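Local coordinates for hydrolase (Rhizobium meliloti, PDB 5HOE), which removes acetyl groups from carbohydrates as an acetylesterase of the GDSL (SGNH) hydrolase family and assembles into an octamer, at the interface of chains A and B. Numbering follows the deposited sequence. Chains: chain A/B, Hydrolase.

Contact 1: the interface of chains A and B. Residues chain A 67, 70, 81, 86-87, 90; chain B 87, 90-91, 94.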
ATOM      1  N   LEU A  67      26.836   1.712   6.376  1.00 14.48           N
ATOM      2  CA  LEU A  67      25.904   0.764   6.972  1.00 14.30           C
ATOM      3  C   LEU A  67      26.150  -0.620   6.396  1.00 15.05           C
ATOM      4  O   LEU A  67      26.010  -0.831   5.186  1.00 14.37           O
ATOM      5  CB  LEU A  67      24.459   1.206   6.736  1.00 14.23           C
ATOM      6  CG  LEU A  67      23.379   0.243   7.212  1.00 13.58           C
ATOM      7  CD1 LEU A  67      23.430   0.085   8.731  1.00 15.54           C
ATOM      8  CD2 LEU A  67      22.006   0.753   6.765  1.00 15.27           C
ATOM      9  N   ARG A  70      24.208  -2.609   3.296  1.00 12.46           N
ATOM     10  CA  ARG A  70      23.458  -1.632   2.502  1.00 11.47           C
ATOM     11  C   ARG A  70      23.595  -1.878   1.008  1.00 11.33           C
ATOM     12  O   ARG A  70      24.692  -2.159   0.495  1.00 12.63           O
ATOM     13  CB  ARG A  70      23.935  -0.207   2.823  1.00 14.22           C
ATOM     14  CG  ARG A  70      23.264   0.887   1.986  1.00 14.82           C
ATOM     15  CD  ARG A  70      23.751   2.243   2.394  1.00 12.78           C
ATOM     16  NE  ARG A  70      22.972   2.808   3.474  1.00 14.10           N
ATOM     17  CZ  ARG A  70      23.430   3.672   4.377  1.00 12.68           C
ATOM     18  NH1 ARG A  70      24.709   4.039   4.435  1.00 13.43           N
ATOM     19  NH2 ARG A  70      22.590   4.172   5.251  1.00 13.25           N
ATOM     20  N   ARG A  81      16.390  -1.764   7.017  1.00 15.15           N
ATOM     21  CA  ARG A  81      17.307  -0.635   7.120  1.00 16.25           C
ATOM     22  C   ARG A  81      18.216  -0.457   5.905  1.00 15.92           C
ATOM     23  O   ARG A  81      18.971   0.524   5.866  1.00 15.54           O
ATOM     24  CB  ARG A  81      18.193  -0.817   8.371  1.00 17.19           C
ATOM     25  CG  ARG A  81      17.436  -0.784   9.725  1.00 17.73           C
ATOM     26  CD  ARG A  81      18.323  -1.183  10.896  1.00 19.32           C
ATOM     27  NE  ARG A  81      18.655  -2.614  10.871  1.00 20.84           N
ATOM     28  CZ  ARG A  81      19.290  -3.265  11.843  1.00 24.82           C
ATOM     29  NH1 ARG A  81      19.648  -2.639  12.962  1.00 28.48           N
ATOM     30  NH2 ARG A  81      19.553  -4.555  11.700  1.00 27.25           N
ATOM     31  N   THR A  86      16.626   4.827   0.099  1.00 13.92           N
ATOM     32  CA  THR A  86      15.595   5.257   1.041  1.00 14.25           C
ATOM     33  C   THR A  86      16.122   6.292   2.035  1.00 15.82           C
ATOM     34  O   THR A  86      15.371   7.176   2.461  1.00 18.57           O
ATOM     35  CB  THR A  86      15.028   4.030   1.762  1.00 17.03           C
ATOM     36  OG1 THR A  86      14.465   3.137   0.798  1.00 19.31           O
ATOM     37  CG2 THR A  86      13.962   4.417   2.803  1.00 19.09           C
ATOM     38  N   TYR A  87      17.386   6.170   2.440  1.00 15.13           N
ATOM     39  CA  TYR A  87      18.021   6.988   3.478  1.00 16.81           C
ATOM     40  C   TYR A  87      18.802   8.180   2.930  1.00 15.79           C
ATOM     41  O   TYR A  87      18.936   9.190   3.633  1.00 15.32           O
ATOM     42  CB  TYR A  87      18.987   6.076   4.260  1.00 19.53           C
ATOM     43  CG  TYR A  87      19.788   6.595   5.463  1.00 22.01           C
ATOM     44  CD1 TYR A  87      21.030   7.225   5.312  1.00 23.04           C
ATOM     45  CD2 TYR A  87      19.337   6.368   6.760  1.00 23.37           C
ATOM     46  CE1 TYR A  87      21.767   7.649   6.424  1.00 24.18           C
ATOM     47  CE2 TYR A  87      20.061   6.776   7.859  1.00 22.39           C
ATOM     48  CZ  TYR A  87      21.276   7.406   7.694  1.00 24.96           C
ATOM     49  OH  TYR A  87      21.978   7.814   8.820  1.00 26.63           O
ATOM     50  N   MET A  90      17.353  11.963   3.111  1.00 14.71           N
ATOM     51  CA  MET A  90      17.366  12.435   4.499  1.00 15.53           C
ATOM     52  C   MET A  90      18.787  12.765   4.977  1.00 14.24           C
ATOM     53  O   MET A  90      19.014  13.772   5.671  1.00 16.19           O
ATOM     54  CB  MET A  90      16.737  11.353   5.403  1.00 17.24           C
ATOM     55  CG  MET A  90      15.227  11.173   5.256  1.00 23.23           C
ATOM     56  SD  MET A  90      14.496   9.943   6.382  1.00 29.85           S
ATOM     57  CE  MET A  90      14.292   8.490   5.354  1.00 29.85           C
TER
ATOM     58  N   TYR B  87      13.994   7.006  10.190  1.00 17.10           N
ATOM     59  CA  TYR B  87      15.431   7.103   9.925  1.00 18.07           C
ATOM     60  C   TYR B  87      16.291   6.595  11.074  1.00 14.74           C
ATOM     61  O   TYR B  87      17.411   6.159  10.835  1.00 15.62           O
ATOM     62  CB  TYR B  87      15.789   8.580   9.643  1.00 19.27           C
ATOM     63  CG  TYR B  87      17.239   9.012   9.294  1.00 22.50           C
ATOM     64  CD1 TYR B  87      18.204   9.264  10.284  1.00 23.70           C
ATOM     65  CD2 TYR B  87      17.589   9.274   7.979  1.00 23.14           C
ATOM     66  CE1 TYR B  87      19.509   9.694   9.945  1.00 23.23           C
ATOM     67  CE2 TYR B  87      18.881   9.718   7.618  1.00 21.64           C
ATOM     68  CZ  TYR B  87      19.838   9.927   8.602  1.00 24.28           C
ATOM     69  OH  TYR B  87      21.112  10.335   8.228  1.00 26.00           O
ATOM     70  N   MET B  90      18.115   2.996  11.055  1.00 16.70           N
ATOM     71  CA  MET B  90      19.233   2.981  10.110  1.00 17.04           C
ATOM     72  C   MET B  90      20.426   3.767  10.660  1.00 15.19           C
ATOM     73  O   MET B  90      21.581   3.350  10.530  1.00 17.44           O
ATOM     74  CB  MET B  90      18.783   3.594   8.774  1.00 20.68           C
ATOM     75  CG  MET B  90      17.824   2.709   7.969  1.00 23.32           C
ATOM     76  SD  MET B  90      17.304   3.442   6.384  1.00 29.47           S
ATOM     77  CE  MET B  90      15.848   4.394   6.775  1.00 27.86           C
ATOM     78  N   ALA B  91      20.164   4.915  11.261  1.00 13.77           N
ATOM     79  CA  ALA B  91      21.247   5.731  11.788  1.00 15.27           C
ATOM     80  C   ALA B  91      21.957   5.024  12.935  1.00 15.68           C
ATOM     81  O   ALA B  91      23.187   5.088  13.043  1.00 16.59           O
ATOM     82  CB  ALA B  91      20.686   7.068  12.254  1.00 15.52           C
ATOM     83  N   SER B  94      24.260   2.337  11.628  1.00 15.32           N
ATOM     84  CA  SER B  94      25.378   2.954  10.918  1.00 14.07           C
ATOM     85  C   SER B  94      26.466   3.469  11.851  1.00 15.56           C
ATOM     86  O   SER B  94      27.603   3.678  11.405  1.00 16.73           O
ATOM     87  CB  SER B  94      24.909   4.131  10.062  1.00 16.38           C
ATOM     88  OG  SER B  94      23.958   3.744   9.085  1.00 17.63           O
TER
HETATM   89  O   HOH W   1      24.363   5.518   7.014  1.00 15.11           O
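B:Met90, A:Tyr87 and B:Tyr87 bury most of the surface in this patch, where helix 84-95 of one subunit packs against its copy across a two-fold axis, a worked example of how a homo-oligomer pairs a residue with itself. The two tyrosine rings stack, their planes 12° apart and their centroids 4.0 Å from each other; the side chains cross at about a right angle, and each ring lies over the other with CE2 near the rim. Each CG is anti to its backbone N (chi1 -178° in A:Tyr87), which carries the rings off their helices to meet at the phenol ends. There A:Tyr87 OH lies 2.7 Å from B:Tyr87 OH, a possible hydrogen bond whose direction is undecided, though the local geometry is too tight to be sure of it.

Methionines flank the pair. B:Met90 slides antiparallel past A:Tyr87, its CB 3.5 Å from ring atom CD2, and A:Met90 repeats this on B:Tyr87. The thioether chain of B:Met90 runs straight to SD and bends only at its last torsion, with CG packed 3.5 Å from A:Arg81 CA and SD close to the same residue's carbonyl.

The other face of the A:Tyr87 ring meets A:Arg70, whose NH2 tip points at the rim from 3.4 Å above the plane. A:Leu67 CB covers one face of that guanidinium, over its centre, and a water in its plane bridges NH1 and NH2 to the B:Ser94 hydroxyl. A:Arg70 thus reaches chain B through solvent. The position of the serine is set within its own helix: B:Ser94 OG donates to B:Met90 O at 2.8 Å, coming from 36° out of the carbonyl plane.

Contact 2: the interface of chains A and B. Residues chain A 67-69, 79, 81-82; chain B 89, 93, 138-139.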
ATOM      1  N   LEU A  67      26.836   1.712   6.376  1.00 14.48           N
ATOM      2  CA  LEU A  67      25.904   0.764   6.972  1.00 14.30           C
ATOM      3  C   LEU A  67      26.150  -0.620   6.396  1.00 15.05           C
ATOM      4  O   LEU A  67      26.010  -0.831   5.186  1.00 14.37           O
ATOM      5  CB  LEU A  67      24.459   1.206   6.736  1.00 14.23           C
ATOM      6  CG  LEU A  67      23.379   0.243   7.212  1.00 13.58           C
ATOM      7  CD1 LEU A  67      23.430   0.085   8.731  1.00 15.54           C
ATOM      8  CD2 LEU A  67      22.006   0.753   6.765  1.00 15.27           C
ATOM      9  N   SER A  68      26.531  -1.562   7.254  1.00 14.78           N
ATOM     10  CA  SER A  68      26.737  -2.930   6.796  1.00 13.74           C
ATOM     11  C   SER A  68      25.494  -3.454   6.087  1.00 14.84           C
ATOM     12  O   SER A  68      24.365  -3.189   6.505  1.00 15.31           O
ATOM     13  CB  SER A  68      27.066  -3.816   7.993  1.00 16.93           C
ATOM     14  OG  SER A  68      28.306  -3.414   8.557  1.00 18.89           O
ATOM     15  N   ALA A  69      25.717  -4.198   5.003  1.00 13.73           N
ATOM     16  CA  ALA A  69      24.684  -4.850   4.187  1.00 14.62           C
ATOM     17  C   ALA A  69      23.861  -3.891   3.325  1.00 14.30           C
ATOM     18  O   ALA A  69      22.923  -4.337   2.619  1.00 14.29           O
ATOM     19  CB  ALA A  69      23.774  -5.778   5.002  1.00 15.35           C
ATOM     20  N   ASP A  79      15.708  -7.214   6.446  1.00 19.55           N
ATOM     21  CA  ASP A  79      16.131  -6.044   7.214  1.00 19.63           C
ATOM     22  C   ASP A  79      15.679  -4.790   6.486  1.00 18.87           C
ATOM     23  O   ASP A  79      16.162  -4.500   5.384  1.00 19.47           O
ATOM     24  CB  ASP A  79      17.650  -6.087   7.375  1.00 18.33           C
ATOM     25  CG  ASP A  79      18.184  -5.044   8.319  1.00 20.22           C
ATOM     26  OD1 ASP A  79      17.543  -3.992   8.487  1.00 18.11           O
ATOM     27  OD2 ASP A  79      19.281  -5.284   8.882  1.00 21.94           O
ATOM     28  N   ARG A  81      16.390  -1.764   7.017  1.00 15.15           N
ATOM     29  CA  ARG A  81      17.307  -0.635   7.120  1.00 16.25           C
ATOM     30  C   ARG A  81      18.216  -0.457   5.905  1.00 15.92           C
ATOM     31  O   ARG A  81      18.971   0.524   5.866  1.00 15.54           O
ATOM     32  CB  ARG A  81      18.193  -0.817   8.371  1.00 17.19           C
ATOM     33  CG  ARG A  81      17.436  -0.784   9.725  1.00 17.73           C
ATOM     34  CD  ARG A  81      18.323  -1.183  10.896  1.00 19.32           C
ATOM     35  NE  ARG A  81      18.655  -2.614  10.871  1.00 20.84           N
ATOM     36  CZ  ARG A  81      19.290  -3.265  11.843  1.00 24.82           C
ATOM     37  NH1 ARG A  81      19.648  -2.639  12.962  1.00 28.48           N
ATOM     38  NH2 ARG A  81      19.553  -4.555  11.700  1.00 27.25           N
ATOM     39  N   LEU A  82      18.177  -1.370   4.919  1.00 15.57           N
ATOM     40  CA  LEU A  82      19.321  -1.577   4.038  1.00 13.37           C
ATOM     41  C   LEU A  82      19.223  -0.921   2.656  1.00 13.43           C
ATOM     42  O   LEU A  82      20.191  -1.000   1.888  1.00 17.69           O
ATOM     43  CB  LEU A  82      19.624  -3.075   3.894  1.00 14.83           C
ATOM     44  CG  LEU A  82      19.869  -3.787   5.223  1.00 14.91           C
ATOM     45  CD1 LEU A  82      20.177  -5.268   4.974  1.00 14.35           C
ATOM     46  CD2 LEU A  82      20.975  -3.129   6.023  1.00 15.84           C
TER
ATOM     47  N   PRO B  89      16.430   3.917  13.227  1.00 14.29           N
ATOM     48  CA  PRO B  89      17.052   2.574  13.225  1.00 16.07           C
ATOM     49  C   PRO B  89      18.230   2.456  12.272  1.00 16.67           C
ATOM     50  O   PRO B  89      19.260   1.890  12.656  1.00 16.39           O
ATOM     51  CB  PRO B  89      15.884   1.639  12.869  1.00 14.02           C
ATOM     52  CG  PRO B  89      14.685   2.384  13.434  1.00 14.46           C
ATOM     53  CD  PRO B  89      14.963   3.826  13.079  1.00 14.18           C
ATOM     54  N   ALA B  93      22.306   1.756  13.482  1.00 15.76           N
ATOM     55  CA  ALA B  93      23.137   0.654  12.991  1.00 16.38           C
ATOM     56  C   ALA B  93      24.368   1.165  12.247  1.00 15.45           C
ATOM     57  O   ALA B  93      25.405   0.487  12.216  1.00 15.79           O
ATOM     58  CB  ALA B  93      22.302  -0.248  12.079  1.00 16.90           C
ATOM     59  N   GLY B 138      23.019  -4.191  16.042  1.00 25.41           N
ATOM     60  CA  GLY B 138      23.052  -3.529  14.742  1.00 27.60           C
ATOM     61  C   GLY B 138      22.943  -4.537  13.617  1.00 27.17           C
ATOM     62  O   GLY B 138      22.079  -5.421  13.629  1.00 28.52           O
ATOM     63  N   VAL B 139      23.815  -4.407  12.623  1.00 26.04           N
ATOM     64  CA  VAL B 139      23.975  -5.409  11.568  1.00 24.89           C
ATOM     65  C   VAL B 139      25.261  -6.173  11.873  1.00 25.82           C
ATOM     66  O   VAL B 139      26.367  -5.674  11.630  1.00 24.24           O
ATOM     67  CB  VAL B 139      24.034  -4.783  10.170  1.00 26.93           C
ATOM     68  CG1 VAL B 139      24.188  -5.876   9.108  1.00 27.25           C
ATOM     69  CG2 VAL B 139      22.809  -3.955   9.873  1.00 26.80           C
TER
HETATM   70  O   HOH W   2      26.793  -0.886  10.107  1.00 18.28           O
HETATM   71  O   HOH W   3      27.867  -3.577  11.258  1.00 19.15           O
HETATM   72  O   HOH W   4      18.911  -0.249  14.492  1.00 21.01           O
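In this GDSL-family (SGNH) hydrolase, the loops that follow strand 60-66 and lead into helix 84-95 of chain A receive helix 84-95 and the 138-139 loop of chain B, and an arginine fixed by its own chain presents a ready-made polar surface to the partner. A:Asp79 does the fixing. Its carboxylate is gripped side-on by A:Arg81: NE reaches OD1 at 3.0 Å, almost straight (170° at H) and on the syn lone pair, while NH2 makes a salt bridge to OD2 from above the carboxylate plane. OD1 also accepts the A:Arg81 backbone N, so the acid ties down both ends of the bent side chain, which turns at chi3 (-70°).

Held this way, A:Arg81 NH2 also donates to B:Gly138 O at 3.3 Å, a long bond that arrives well above the carbonyl plane. NH1 continues through a water to B:Pro89 O. One face of the guanidinium takes B:Val139 CG2, which lies 3.8 Å above it toward the rim. An alanine in place of A:Arg81 would probably leave A:Asp79 without its charged mate, B:Gly138 O without this donor and B:Val139 beside a gap.

B:Val139 has the greatest buried surface here, with its two methyls split between neighbours. CG1, anti to the backbone N (chi1 -179°), rests 3.7 Å from A:Ser68 CB, and CG2 turns to the arginine. Nearby, B:Ala93 CB touches A:Leu67 CD1 at 3.5 Å. Two waters in contact with each other bridge the chains: one joins A:Ser68 N to B:Ala93 O, and the other lies 2.7 Å from the A:Ser68 hydroxyl OG and bonds to B:Val139 O.

Contact 1 and contact 2 lie about 7 Å apart, measured between the centres of their C-alpha atoms, and form neighbouring stretches of one two-fold interface. A:Leu67 and A:Arg81 belong to both, and helix 84-95 of chain B supplies residues to each. Contact 1 is centred on the paired helices, whereas contact 2 carries the interface on to the 138-139 loop of chain B, away from the paired tyrosines. Because the chains are identical, each set recurs with the subunits exchanged. The assembly holds eight copies, in keeping with the octamer reported for Est24, and this interface would therefore be one of the joints that build it.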